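Local coordinates for protein beta-galactosidase (Trichoderma reesei, PDB 3OG2) that probably hydrolyses terminal non-reducing beta-D-galactose residues from beta-D-galactosides, as a TIM-barrel glycoside hydrolase of family 35, at residues W131-K136 with D796-P801; N300-R305 with T446-K451; T418-Y423 with S442-G447; R686-T691 with S700-D705. All coordinates share one frame; numbering follows the deposited sequence.

Interaction 1: residues W131-K136 with D796-P801. With NAG (2-acetamido-2-deoxy-beta-D-glucopyranose), chain E.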
# COMPACT_ATOMS: atom_id res chain seq x y z
N TRP A 131 17.33 2.02 -17.87
CA TRP A 131 18.52 1.61 -18.61
C TRP A 131 18.62 0.11 -18.83
O TRP A 131 19.44 -0.29 -19.67
CB TRP A 131 19.74 2.20 -17.95
CG TRP A 131 19.92 2.10 -16.47
CD1 TRP A 131 19.61 3.03 -15.56
CD2 TRP A 131 20.52 1.00 -15.77
NE1 TRP A 131 19.93 2.62 -14.30
CE2 TRP A 131 20.50 1.38 -14.39
CE3 TRP A 131 21.07 -0.24 -16.13
CZ2 TRP A 131 20.99 0.57 -13.36
CZ3 TRP A 131 21.55 -1.03 -15.07
CH2 TRP A 131 21.51 -0.62 -13.73
N LEU A 132 17.77 -0.71 -18.20
CA LEU A 132 17.74 -2.13 -18.59
C LEU A 132 17.16 -2.30 -19.97
O LEU A 132 17.29 -3.38 -20.56
CB LEU A 132 16.97 -2.95 -17.56
CG LEU A 132 17.74 -3.28 -16.28
CD1 LEU A 132 16.91 -4.30 -15.48
CD2 LEU A 132 19.17 -3.75 -16.35
N GLN A 133 16.48 -1.28 -20.57
CA GLN A 133 16.12 -1.42 -21.96
C GLN A 133 17.35 -1.54 -22.87
O GLN A 133 17.19 -2.05 -23.98
CB GLN A 133 15.26 -0.23 -22.44
CG GLN A 133 13.99 -0.05 -21.62
CD GLN A 133 12.87 0.62 -22.38
OE1 GLN A 133 13.12 1.32 -23.39
NE2 GLN A 133 11.61 0.47 -21.94
N ARG A 134 18.52 -1.13 -22.40
CA ARG A 134 19.72 -1.22 -23.19
C ARG A 134 20.50 -2.51 -22.90
O ARG A 134 21.62 -2.70 -23.39
CB ARG A 134 20.63 -0.03 -22.89
CG ARG A 134 19.89 1.28 -23.21
CD ARG A 134 20.88 2.43 -23.30
NE ARG A 134 21.78 2.63 -22.16
CZ ARG A 134 21.51 3.44 -21.12
NH1 ARG A 134 20.35 4.12 -21.07
NH2 ARG A 134 22.37 3.61 -20.12
N VAL A 135 19.94 -3.43 -22.11
CA VAL A 135 20.57 -4.74 -21.86
C VAL A 135 19.96 -5.73 -22.81
O VAL A 135 18.75 -5.94 -22.79
CB VAL A 135 20.33 -5.12 -20.39
CG1 VAL A 135 20.79 -6.55 -20.14
CG2 VAL A 135 21.08 -4.16 -19.48
N LYS A 136 20.81 -6.35 -23.64
CA LYS A 136 20.25 -7.24 -24.67
C LYS A 136 19.62 -8.49 -24.13
O LYS A 136 18.61 -8.96 -24.69
CB LYS A 136 21.37 -7.64 -25.64
CG LYS A 136 21.96 -6.42 -26.39
CD LYS A 136 23.09 -6.83 -27.37
CE LYS A 136 23.91 -5.61 -27.83
NZ LYS A 136 25.25 -5.85 -28.44
N ASP A 796 10.18 -9.85 -22.40
CA ASP A 796 10.85 -8.63 -21.92
C ASP A 796 9.95 -7.41 -22.02
O ASP A 796 10.36 -6.38 -22.56
CB ASP A 796 12.12 -8.44 -22.77
CG ASP A 796 13.37 -9.17 -22.29
OD1 ASP A 796 13.37 -9.73 -21.19
OD2 ASP A 796 14.38 -9.19 -23.05
N SER A 797 8.71 -7.53 -21.51
CA SER A 797 7.77 -6.44 -21.68
C SER A 797 8.18 -5.12 -21.06
O SER A 797 7.72 -4.06 -21.52
CB SER A 797 6.41 -6.86 -21.07
OG SER A 797 6.58 -7.32 -19.74
N MET A 798 9.05 -5.13 -20.05
CA MET A 798 9.53 -3.83 -19.50
C MET A 798 10.33 -3.06 -20.55
O MET A 798 10.48 -1.84 -20.43
CB MET A 798 10.33 -4.14 -18.23
CG MET A 798 11.07 -2.91 -17.70
SD MET A 798 12.79 -2.91 -18.34
CE MET A 798 13.19 -1.18 -17.98
N LYS A 799 10.84 -3.76 -21.58
CA LYS A 799 11.63 -3.08 -22.61
C LYS A 799 10.76 -2.36 -23.63
O LYS A 799 11.34 -1.80 -24.57
CB LYS A 799 12.56 -4.09 -23.32
CG LYS A 799 13.60 -4.68 -22.35
CD LYS A 799 14.58 -5.57 -23.14
CE LYS A 799 15.60 -6.19 -22.20
NZ LYS A 799 16.35 -7.28 -22.94
N ALA A 800 9.42 -2.36 -23.48
CA ALA A 800 8.61 -1.59 -24.44
C ALA A 800 9.07 -0.14 -24.47
O ALA A 800 9.06 0.50 -23.41
CB ALA A 800 7.15 -1.67 -24.07
N PRO A 801 9.52 0.39 -25.58
CA PRO A 801 10.10 1.75 -25.57
C PRO A 801 9.06 2.83 -25.42
O PRO A 801 7.83 2.63 -25.55
CB PRO A 801 10.83 1.84 -26.90
CG PRO A 801 10.28 0.80 -27.75
CD PRO A 801 9.72 -0.31 -26.85
C1 NAG E . 24.97 -1.90 -25.80
C2 NAG E . 25.48 -0.77 -24.88
C3 NAG E . 26.99 -0.73 -24.73
C4 NAG E . 27.59 -2.11 -24.39
C5 NAG E . 26.95 -3.14 -25.34
C6 NAG E . 27.51 -4.54 -25.05
C7 NAG E . 24.37 1.37 -24.37
C8 NAG E . 24.33 2.80 -24.85
N2 NAG E . 24.99 0.54 -25.22
O3 NAG E . 27.42 0.21 -23.75
O4 NAG E . 29.01 -2.05 -24.59
O5 NAG E . 25.51 -3.10 -25.21
O6 NAG E . 27.35 -5.46 -26.11
O7 NAG E . 24.18 1.18 -23.16
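The carboxamide of Gln133 meets Met798 and Ala800 at its nitrogen, which reaches two backbone carbonyls, both tilted about 20° from the amide plane. NE2 donates to Met798 O at 3.0 Å, in that carbonyl's plane and on a lone pair; its bond to Ala800 O, 2.9 Å, comes from above the carbonyl plane. Gln133 OE1 approaches Pro801 CA. The other flat group, the Arg134 guanidinium, turns to the glycan: NAG O7 lies in plane at its edge, 3.0 Å from NE. Met798 CE comes within 3.9 Å of Gln133 CG, the two side chains crossing at a slant, and also touches Leu132 CB. The Lys799 chain, extended beyond CG, reaches back across the contact and brings NZ to Val135 O at 2.8 Å, nearly along the C=O axis. The same NZ forms a salt bridge with Asp796 OD2 at 2.7 Å and a hydrogen bond to Gly137 O. Two short 3-10 turns thus meet, one from a loop of the catalytic TIM barrel, the other from the loop between strands 775-782 and 803-811. Backbone carbonyls of each segment are satisfied by a side chain of the other, and the buried ammonium charge is probably offset largely by Asp796.

Interaction 2: residues N300-R305 with T446-K451; sequences NHEFER and TGRDSK. With MAN (alpha-D-mannopyranose), chain B; MAN (alpha-D-mannopyranose), chain C.
The guanidinium of Arg305 lies between the CG methylene of Glu302 on one face and the carboxylate of Asp449 on the opposite one. Glu302 CG sits 3.6 Å above the plane, toward the rim. Asp449 crosses Arg305 at about a right angle, the two flat groups turned 42° apart, and its OD1 is 3.4 Å from Arg305 NE but well out of the guanidinium plane, a salt bridge of charge alone. In plane, NE (2.8 Å) and NH2 (3.1 Å) of Arg305 both hold Arg448 O, a side-on grip. With CG between backbone N and carbonyl carbon (chi1 63°), the extended Arg305 chain carries NE to that oxygen. The start of helix 301-313, in the TIM-barrel family region, here meets the turn that leads into strand 450-459 of the following beta domain; Asn300 is the helix N-cap, its OD1 accepting from Phe303 N. The chain B mannose takes part: Arg305 NH2 donates to its O3, and its O4 accepts from His301 NE2 and donates to Glu302 OE2. An alanine in place of Arg305 would probably leave Arg448 O without the two guanidinium donors and Asp449 OD1 without the nearby positive charge, although Asp449 OD2 also pairs with Arg552. Glu302 CB lies 4.0 Å from Arg448 CB. A water joins Glu302 OE1 to Arg448 NH1, which also donates to Ser250 O, while Arg448 NE donates to Ser416 O.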
# COMPACT_ATOMS: atom_id res chain seq x y z
N ASN A 300 -13.89 -5.08 1.14
CA ASN A 300 -14.38 -4.36 2.34
C ASN A 300 -14.28 -5.21 3.59
O ASN A 300 -13.60 -6.26 3.62
CB ASN A 300 -15.79 -3.87 2.03
CG ASN A 300 -16.82 -5.01 1.99
OD1 ASN A 300 -16.45 -6.17 2.00
ND2 ASN A 300 -18.08 -4.65 1.96
N HIS A 301 -14.95 -4.80 4.67
CA HIS A 301 -14.86 -5.56 5.92
C HIS A 301 -15.45 -6.96 5.80
O HIS A 301 -15.05 -7.89 6.52
CB HIS A 301 -15.54 -4.75 7.05
CG HIS A 301 -17.00 -4.61 6.90
ND1 HIS A 301 -17.63 -3.71 6.07
CD2 HIS A 301 -17.98 -5.33 7.53
CE1 HIS A 301 -18.97 -3.89 6.20
NE2 HIS A 301 -19.20 -4.86 7.06
N GLU A 302 -16.45 -7.11 4.91
CA GLU A 302 -17.07 -8.41 4.69
C GLU A 302 -16.09 -9.36 4.02
O GLU A 302 -15.97 -10.53 4.38
CB GLU A 302 -18.35 -8.28 3.86
CG GLU A 302 -19.41 -7.49 4.62
CD GLU A 302 -20.65 -7.18 3.82
OE1 GLU A 302 -20.50 -6.99 2.59
OE2 GLU A 302 -21.72 -7.05 4.43
N PHE A 303 -15.44 -8.83 2.98
CA PHE A 303 -14.37 -9.62 2.36
C PHE A 303 -13.38 -10.07 3.42
O PHE A 303 -12.93 -11.21 3.45
CB PHE A 303 -13.72 -8.77 1.25
CG PHE A 303 -12.30 -9.22 0.96
CD1 PHE A 303 -12.07 -10.24 0.06
CD2 PHE A 303 -11.19 -8.63 1.55
CE1 PHE A 303 -10.79 -10.69 -0.22
CE2 PHE A 303 -9.90 -9.06 1.32
CZ PHE A 303 -9.69 -10.10 0.42
N GLU A 304 -12.95 -9.16 4.30
CA GLU A 304 -11.92 -9.55 5.29
C GLU A 304 -12.41 -10.66 6.19
O GLU A 304 -11.72 -11.65 6.45
CB GLU A 304 -11.48 -8.37 6.19
CG GLU A 304 -10.78 -7.29 5.33
CD GLU A 304 -10.36 -6.15 6.23
OE1 GLU A 304 -11.11 -5.88 7.25
OE2 GLU A 304 -9.38 -5.47 5.92
N ARG A 305 -13.65 -10.51 6.72
CA ARG A 305 -14.01 -11.57 7.71
C ARG A 305 -14.24 -12.90 6.99
O ARG A 305 -13.84 -13.92 7.58
CB ARG A 305 -15.14 -11.11 8.57
CG ARG A 305 -16.40 -10.86 7.78
CD ARG A 305 -17.27 -9.84 8.60
NE ARG A 305 -18.57 -9.82 7.96
CZ ARG A 305 -19.60 -9.04 8.31
NH1 ARG A 305 -19.53 -8.12 9.29
NH2 ARG A 305 -20.75 -9.20 7.64
N THR A 446 -25.10 -14.03 9.81
CA THR A 446 -25.74 -13.07 8.88
C THR A 446 -24.96 -13.01 7.58
O THR A 446 -23.96 -13.77 7.40
CB THR A 446 -25.86 -11.69 9.55
OG1 THR A 446 -24.56 -11.15 9.82
CG2 THR A 446 -26.59 -11.81 10.89
N GLY A 447 -25.37 -12.19 6.64
CA GLY A 447 -24.79 -12.23 5.31
C GLY A 447 -23.30 -11.89 5.27
O GLY A 447 -22.85 -10.98 5.97
N ARG A 448 -22.58 -12.65 4.45
CA ARG A 448 -21.12 -12.41 4.27
C ARG A 448 -20.40 -12.21 5.58
O ARG A 448 -19.58 -11.32 5.77
CB ARG A 448 -20.90 -11.25 3.30
CG ARG A 448 -21.32 -11.74 1.91
CD ARG A 448 -21.10 -10.70 0.83
NE ARG A 448 -21.49 -11.29 -0.45
CZ ARG A 448 -21.42 -10.67 -1.62
NH1 ARG A 448 -20.93 -9.44 -1.70
NH2 ARG A 448 -21.83 -11.32 -2.70
N ASP A 449 -20.70 -13.12 6.50
CA ASP A 449 -19.98 -13.20 7.78
C ASP A 449 -19.37 -14.58 7.91
O ASP A 449 -19.82 -15.55 7.30
CB ASP A 449 -20.91 -12.87 8.95
CG ASP A 449 -20.13 -12.51 10.19
OD1 ASP A 449 -18.87 -12.34 10.19
OD2 ASP A 449 -20.73 -12.42 11.30
N SER A 450 -18.33 -14.65 8.72
CA SER A 450 -17.70 -15.93 9.10
C SER A 450 -17.25 -15.79 10.54
O SER A 450 -16.86 -14.72 10.97
CB SER A 450 -16.52 -16.19 8.17
OG SER A 450 -15.82 -17.36 8.53
N LYS A 451 -17.33 -16.89 11.30
CA LYS A 451 -16.99 -16.83 12.71
C LYS A 451 -16.00 -17.91 13.04
O LYS A 451 -16.01 -18.93 12.37
CB LYS A 451 -18.23 -17.05 13.59
CG LYS A 451 -19.18 -15.86 13.36
CD LYS A 451 -19.97 -15.46 14.58
CE LYS A 451 -21.10 -14.54 14.12
NZ LYS A 451 -20.64 -13.12 14.23
C1 MAN B . -24.49 -4.27 9.38
C2 MAN B . -24.21 -5.72 9.71
C3 MAN B . -22.91 -6.23 9.09
C4 MAN B . -22.95 -5.93 7.60
C5 MAN B . -23.13 -4.42 7.37
C6 MAN B . -23.32 -4.13 5.86
O2 MAN B . -25.31 -6.44 9.15
O3 MAN B . -22.76 -7.61 9.31
O4 MAN B . -21.71 -6.31 7.05
O5 MAN B . -24.34 -4.03 8.01
O6 MAN B . -23.31 -2.73 5.65
C1 MAN C . -21.27 0.81 2.91
C2 MAN C . -21.61 -0.55 2.23
C3 MAN C . -20.32 -1.42 2.28
C4 MAN C . -19.17 -0.74 1.51
C5 MAN C . -18.95 0.67 2.10
C6 MAN C . -18.06 1.42 1.06
O2 MAN C . -22.02 -0.31 0.92
O3 MAN C . -20.50 -2.65 1.55
O4 MAN C . -17.98 -1.48 1.84
O5 MAN C . -20.16 1.38 2.27
O6 MAN C . -17.62 2.58 1.79
O HOH W 1 -19.68 -7.57 0.15

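Interaction 3: residues T418-Y423 with S442-G447. With NAG (2-acetamido-2-deoxy-beta-D-glucopyranose), chain D.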
# COMPACT_ATOMS: atom_id res chain seq x y z
N THR A 418 -25.56 -13.66 1.01
CA THR A 418 -25.89 -12.53 1.85
C THR A 418 -27.10 -12.86 2.70
O THR A 418 -27.65 -11.96 3.37
CB THR A 418 -26.24 -11.30 0.98
OG1 THR A 418 -27.28 -11.66 0.07
CG2 THR A 418 -24.98 -10.89 0.17
N ASP A 419 -27.53 -14.11 2.71
CA ASP A 419 -28.63 -14.46 3.59
C ASP A 419 -28.19 -14.70 5.01
O ASP A 419 -27.00 -14.82 5.32
CB ASP A 419 -29.27 -15.75 3.06
CG ASP A 419 -29.93 -15.48 1.72
OD1 ASP A 419 -30.39 -14.34 1.51
OD2 ASP A 419 -29.96 -16.40 0.89
N THR A 420 -29.18 -14.76 5.90
CA THR A 420 -28.94 -15.12 7.29
C THR A 420 -29.29 -16.57 7.53
O THR A 420 -30.34 -17.06 7.13
CB THR A 420 -29.76 -14.23 8.25
OG1 THR A 420 -29.25 -12.89 8.15
CG2 THR A 420 -29.52 -14.59 9.69
N ALA A 421 -28.42 -17.31 8.20
CA ALA A 421 -28.60 -18.69 8.56
C ALA A 421 -28.72 -18.85 10.06
O ALA A 421 -27.99 -18.22 10.80
CB ALA A 421 -27.38 -19.46 8.06
N SER A 422 -29.65 -19.66 10.51
CA SER A 422 -29.78 -20.10 11.89
C SER A 422 -29.20 -21.48 12.03
O SER A 422 -29.44 -22.34 11.18
CB SER A 422 -31.27 -20.19 12.26
OG SER A 422 -31.85 -18.88 12.14
N TYR A 423 -28.41 -21.73 13.07
CA TYR A 423 -27.75 -23.00 13.20
C TYR A 423 -27.41 -23.29 14.65
O TYR A 423 -27.50 -22.40 15.52
CB TYR A 423 -26.48 -23.00 12.31
CG TYR A 423 -25.33 -22.15 12.78
CD1 TYR A 423 -25.37 -20.78 12.57
CD2 TYR A 423 -24.21 -22.68 13.42
CE1 TYR A 423 -24.32 -19.96 12.99
CE2 TYR A 423 -23.15 -21.88 13.83
CZ TYR A 423 -23.22 -20.51 13.60
OH TYR A 423 -22.17 -19.73 14.05
N SER A 442 -30.77 -20.67 19.04
CA SER A 442 -29.99 -20.87 17.82
C SER A 442 -28.97 -19.75 17.65
O SER A 442 -29.24 -18.62 18.03
CB SER A 442 -30.85 -20.85 16.53
OG SER A 442 -31.74 -21.95 16.53
N LEU A 443 -27.82 -20.13 17.10
CA LEU A 443 -26.85 -19.17 16.60
C LEU A 443 -27.28 -18.60 15.26
O LEU A 443 -28.06 -19.24 14.54
CB LEU A 443 -25.51 -19.88 16.39
CG LEU A 443 -25.04 -20.61 17.66
CD1 LEU A 443 -23.80 -21.43 17.34
CD2 LEU A 443 -24.78 -19.71 18.86
N THR A 444 -26.74 -17.44 14.92
CA THR A 444 -27.05 -16.75 13.68
C THR A 444 -25.77 -16.44 12.94
O THR A 444 -24.79 -15.98 13.54
CB THR A 444 -27.77 -15.38 14.00
OG1 THR A 444 -29.02 -15.68 14.64
CG2 THR A 444 -28.07 -14.59 12.73
N LEU A 445 -25.77 -16.69 11.65
CA LEU A 445 -24.67 -16.26 10.75
C LEU A 445 -25.33 -15.32 9.74
O LEU A 445 -26.11 -15.81 8.88
CB LEU A 445 -23.94 -17.45 10.12
CG LEU A 445 -22.67 -17.00 9.35
CD1 LEU A 445 -21.58 -16.62 10.31
CD2 LEU A 445 -22.22 -18.12 8.41
N THR A 446 -25.10 -14.03 9.81
CA THR A 446 -25.74 -13.07 8.88
C THR A 446 -24.96 -13.01 7.58
O THR A 446 -23.96 -13.77 7.40
CB THR A 446 -25.86 -11.69 9.55
OG1 THR A 446 -24.56 -11.15 9.82
CG2 THR A 446 -26.59 -11.81 10.89
N GLY A 447 -25.37 -12.19 6.64
CA GLY A 447 -24.79 -12.23 5.31
C GLY A 447 -23.30 -11.89 5.27
O GLY A 447 -22.85 -10.98 5.97
C1 NAG D . -24.36 -17.38 -3.69
C2 NAG D . -25.21 -17.72 -4.90
C3 NAG D . -25.41 -16.48 -5.76
C4 NAG D . -25.71 -15.16 -5.03
C5 NAG D . -24.84 -14.99 -3.77
C6 NAG D . -25.30 -13.87 -2.84
C7 NAG D . -24.82 -20.06 -5.66
C8 NAG D . -23.79 -20.92 -6.36
N2 NAG D . -24.61 -18.75 -5.74
O3 NAG D . -26.25 -16.76 -6.86
O4 NAG D . -25.39 -14.13 -5.93
O5 NAG D . -24.89 -16.22 -3.09
O6 NAG D . -26.56 -14.23 -2.25
O7 NAG D . -25.92 -20.58 -5.44
O HOH W 2 -27.66 -10.68 6.76
O HOH W 3 -30.98 -17.51 14.52
O HOH W 4 -22.89 -17.21 15.25
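Residues 421-423 and 443-445 run antiparallel, 4.7 Å apart at closest axis approach, with Ala421-Leu445 and Tyr423-Leu443 as hydrogen-bonded pairs and Ser422-Thr444 as the non-hydrogen-bonded pair between them. The two bonds of the Ala421-Leu445 pair are nearly straight, each N-H...O angle about 170°. Tyr423 lays its ring over Leu443: CB of Leu443 stands 3.7 Å from the ring centroid, a CH-pi contact 17° off the normal, and Leu443 CD1 reaches Tyr423 CE2 at 3.6 Å. Tyr423 CG stands between backbone N and carbonyl carbon (chi1 71°), from where the ring reaches across to Leu443. The ring edge points at the backbone of Leu445, whose N lies in plane, and CE1 touches Leu445 CB. Strand 421-427 is the middle one of a small three-stranded antiparallel sheet, with 443-445 and 434-436 at its edges. The Tyr423 hydroxyl bonds to His453 NE2, and a water joins it to Thr444 O. An alanine in place of Tyr423 would probably uncover Leu443 CB and CD1 and leave His453 NE2 and that water without the hydroxyl. On the other face of the sheet, Ser422 and Thr444 share a water through their hydroxyls. Thr420 CG2 and Thr444 CG2 press together at 3.4 Å, tighter than usual contact. Thr420 OG1 and Gly447 N share a water, and Gly447 CA lies 3.5 Å from Thr418 O.

Interaction 4: residues R686-T691 with S700-D705; sequences RTSNNT and SLYGSD. With NAG (2-acetamido-2-deoxy-beta-D-glucopyranose), chain E.
Ser688 meets Asp705 first with CB, which lies 3.3 Å from OD2 of that carboxylate, and then with its tip. OG, anti to the backbone N (chi1 179°), donates to Asp705 OD2 at 2.7 Å, arriving on the syn side 19° out of the carboxylate plane. The same OG accepts from Asn690 N at 3.0 Å and passes 4.1 Å from Tyr702 CD2. Asp705 OD2 also takes a bond from Ser700 OG on its anti side, so two hydroxyls grip one oxygen. Both serines make ST turns, each OG accepting from the backbone N two residues on, for Ser700 that of Tyr702, within the long loop between strands 663-666 and 713-720. Asn690 crosses Tyr702 at about a right angle, its CB at the ring edge, 4.1 Å from CE2; its amide nitrogen donates to Lys799 O, and the Tyr702 hydroxyl bonds to Ala693 O. Asn689, Asn690 and Thr691 form the N-glycosylation sequon, and Asn689 ND2 carries NAG through its covalent bond to C1. Waters tie the sequon to the carboxylate: one accepts from Asn689 N and donates weakly to Asp705 OD1, another joins Asn690 ND2 to that same oxygen.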
# COMPACT_ATOMS: atom_id res chain seq x y z
N ARG A 686 22.30 4.73 -34.68
CA ARG A 686 21.75 3.97 -35.81
C ARG A 686 21.38 2.53 -35.44
O ARG A 686 20.74 1.83 -36.24
CB ARG A 686 22.74 3.98 -37.00
CG ARG A 686 23.07 5.44 -37.42
CD ARG A 686 23.68 5.37 -38.84
NE ARG A 686 22.65 4.62 -39.55
CZ ARG A 686 21.40 5.02 -39.85
NH1 ARG A 686 20.94 6.24 -39.51
NH2 ARG A 686 20.63 4.16 -40.49
N THR A 687 21.83 2.11 -34.26
CA THR A 687 21.47 0.80 -33.74
C THR A 687 20.97 0.97 -32.29
O THR A 687 21.23 2.00 -31.66
CB THR A 687 22.64 -0.18 -33.72
OG1 THR A 687 23.65 0.40 -32.85
CG2 THR A 687 23.24 -0.33 -35.11
N SER A 688 20.23 -0.04 -31.89
CA SER A 688 19.70 -0.14 -30.53
C SER A 688 20.04 -1.49 -29.91
O SER A 688 20.10 -2.46 -30.63
CB SER A 688 18.18 0.06 -30.52
OG SER A 688 17.65 -0.05 -29.19
N ASN A 689 20.23 -1.53 -28.60
CA ASN A 689 20.38 -2.80 -27.89
C ASN A 689 19.03 -3.35 -27.46
O ASN A 689 19.02 -4.40 -26.80
CB ASN A 689 21.21 -2.58 -26.62
CG ASN A 689 22.67 -2.44 -26.87
OD1 ASN A 689 23.13 -2.66 -28.00
ND2 ASN A 689 23.50 -2.10 -25.88
N ASN A 690 17.96 -2.62 -27.76
CA ASN A 690 16.61 -3.05 -27.41
C ASN A 690 16.21 -4.25 -28.27
O ASN A 690 15.86 -4.15 -29.43
CB ASN A 690 15.60 -1.93 -27.52
CG ASN A 690 14.29 -2.33 -26.86
OD1 ASN A 690 13.84 -3.45 -26.88
ND2 ASN A 690 13.65 -1.38 -26.17
N THR A 691 16.29 -5.43 -27.67
CA THR A 691 16.03 -6.65 -28.41
C THR A 691 14.55 -6.95 -28.42
O THR A 691 14.10 -7.83 -29.17
CB THR A 691 16.82 -7.81 -27.74
OG1 THR A 691 16.66 -7.76 -26.30
CG2 THR A 691 18.31 -7.70 -28.05
N SER A 700 17.43 5.33 -33.58
CA SER A 700 16.56 5.09 -32.44
C SER A 700 15.87 6.38 -32.01
O SER A 700 16.53 7.42 -31.82
CB SER A 700 17.40 4.57 -31.26
OG SER A 700 16.49 4.41 -30.17
N LEU A 701 14.57 6.28 -31.78
CA LEU A 701 13.78 7.35 -31.15
C LEU A 701 13.12 6.83 -29.90
O LEU A 701 12.01 7.23 -29.55
CB LEU A 701 12.78 7.89 -32.18
CG LEU A 701 13.46 8.49 -33.42
CD1 LEU A 701 12.40 8.81 -34.47
CD2 LEU A 701 14.26 9.74 -33.12
N TYR A 702 13.85 5.95 -29.21
CA TYR A 702 13.41 5.38 -27.93
C TYR A 702 14.04 6.18 -26.81
O TYR A 702 15.29 6.24 -26.73
CB TYR A 702 13.87 3.93 -27.81
CG TYR A 702 13.34 2.98 -28.85
CD1 TYR A 702 12.27 3.27 -29.71
CD2 TYR A 702 13.95 1.74 -28.92
CE1 TYR A 702 11.84 2.32 -30.64
CE2 TYR A 702 13.50 0.77 -29.85
CZ TYR A 702 12.46 1.07 -30.69
OH TYR A 702 12.01 0.16 -31.63
N GLY A 703 13.26 6.78 -25.90
CA GLY A 703 13.85 7.60 -24.86
C GLY A 703 14.95 6.91 -24.06
O GLY A 703 16.00 7.49 -23.75
N SER A 704 14.70 5.63 -23.69
CA SER A 704 15.65 4.99 -22.78
C SER A 704 16.97 4.71 -23.47
O SER A 704 17.99 4.54 -22.76
CB SER A 704 15.09 3.68 -22.21
OG SER A 704 14.06 3.96 -21.26
N ASP A 705 17.00 4.67 -24.80
CA ASP A 705 18.27 4.46 -25.48
C ASP A 705 19.18 5.65 -25.30
O ASP A 705 20.40 5.50 -25.50
CB ASP A 705 18.08 4.24 -26.97
CG ASP A 705 17.65 2.79 -27.30
OD1 ASP A 705 17.58 1.94 -26.39
OD2 ASP A 705 17.42 2.52 -28.51
C1 NAG E . 24.97 -1.90 -25.80
C2 NAG E . 25.48 -0.77 -24.88
C3 NAG E . 26.99 -0.73 -24.73
C4 NAG E . 27.59 -2.11 -24.39
C5 NAG E . 26.95 -3.14 -25.34
C6 NAG E . 27.51 -4.54 -25.05
C7 NAG E . 24.37 1.37 -24.37
C8 NAG E . 24.33 2.80 -24.85
N2 NAG E . 24.99 0.54 -25.22
O3 NAG E . 27.42 0.21 -23.75
O4 NAG E . 29.01 -2.05 -24.59
O5 NAG E . 25.51 -3.10 -25.21
O6 NAG E . 27.35 -5.46 -26.11
O7 NAG E . 24.18 1.18 -23.16
O HOH W 5 20.11 3.17 -29.42
O HOH W 6 20.07 0.48 -26.60
O HOH W 7 14.87 1.25 -25.71

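Overall arrangement
Interactions 1 and 4 are neighbours, their centres about 9 Å apart, and share the Asn689-linked NAG; Lys136 O meets Thr691 OG1, and Lys799 O meets Asn690 ND2. Both are buried loop contacts held by side-chain polar bonds, one between distant parts of the chain, the other within a single loop. Across the molecule, interactions 2 and 3 lie together, their centres about 12 Å apart, sharing Thr446 and Gly447, so that the edge strand of interaction 3 runs into the turn gripped in interaction 2. Interaction 2 is buried and built on a guanidinium gripping a backbone carbonyl, flanked by acidic groups and glycan hydroxyls, whereas interaction 3, partly exposed, rests on strand backbone bonds and a tyrosine-leucine CH-pi contact.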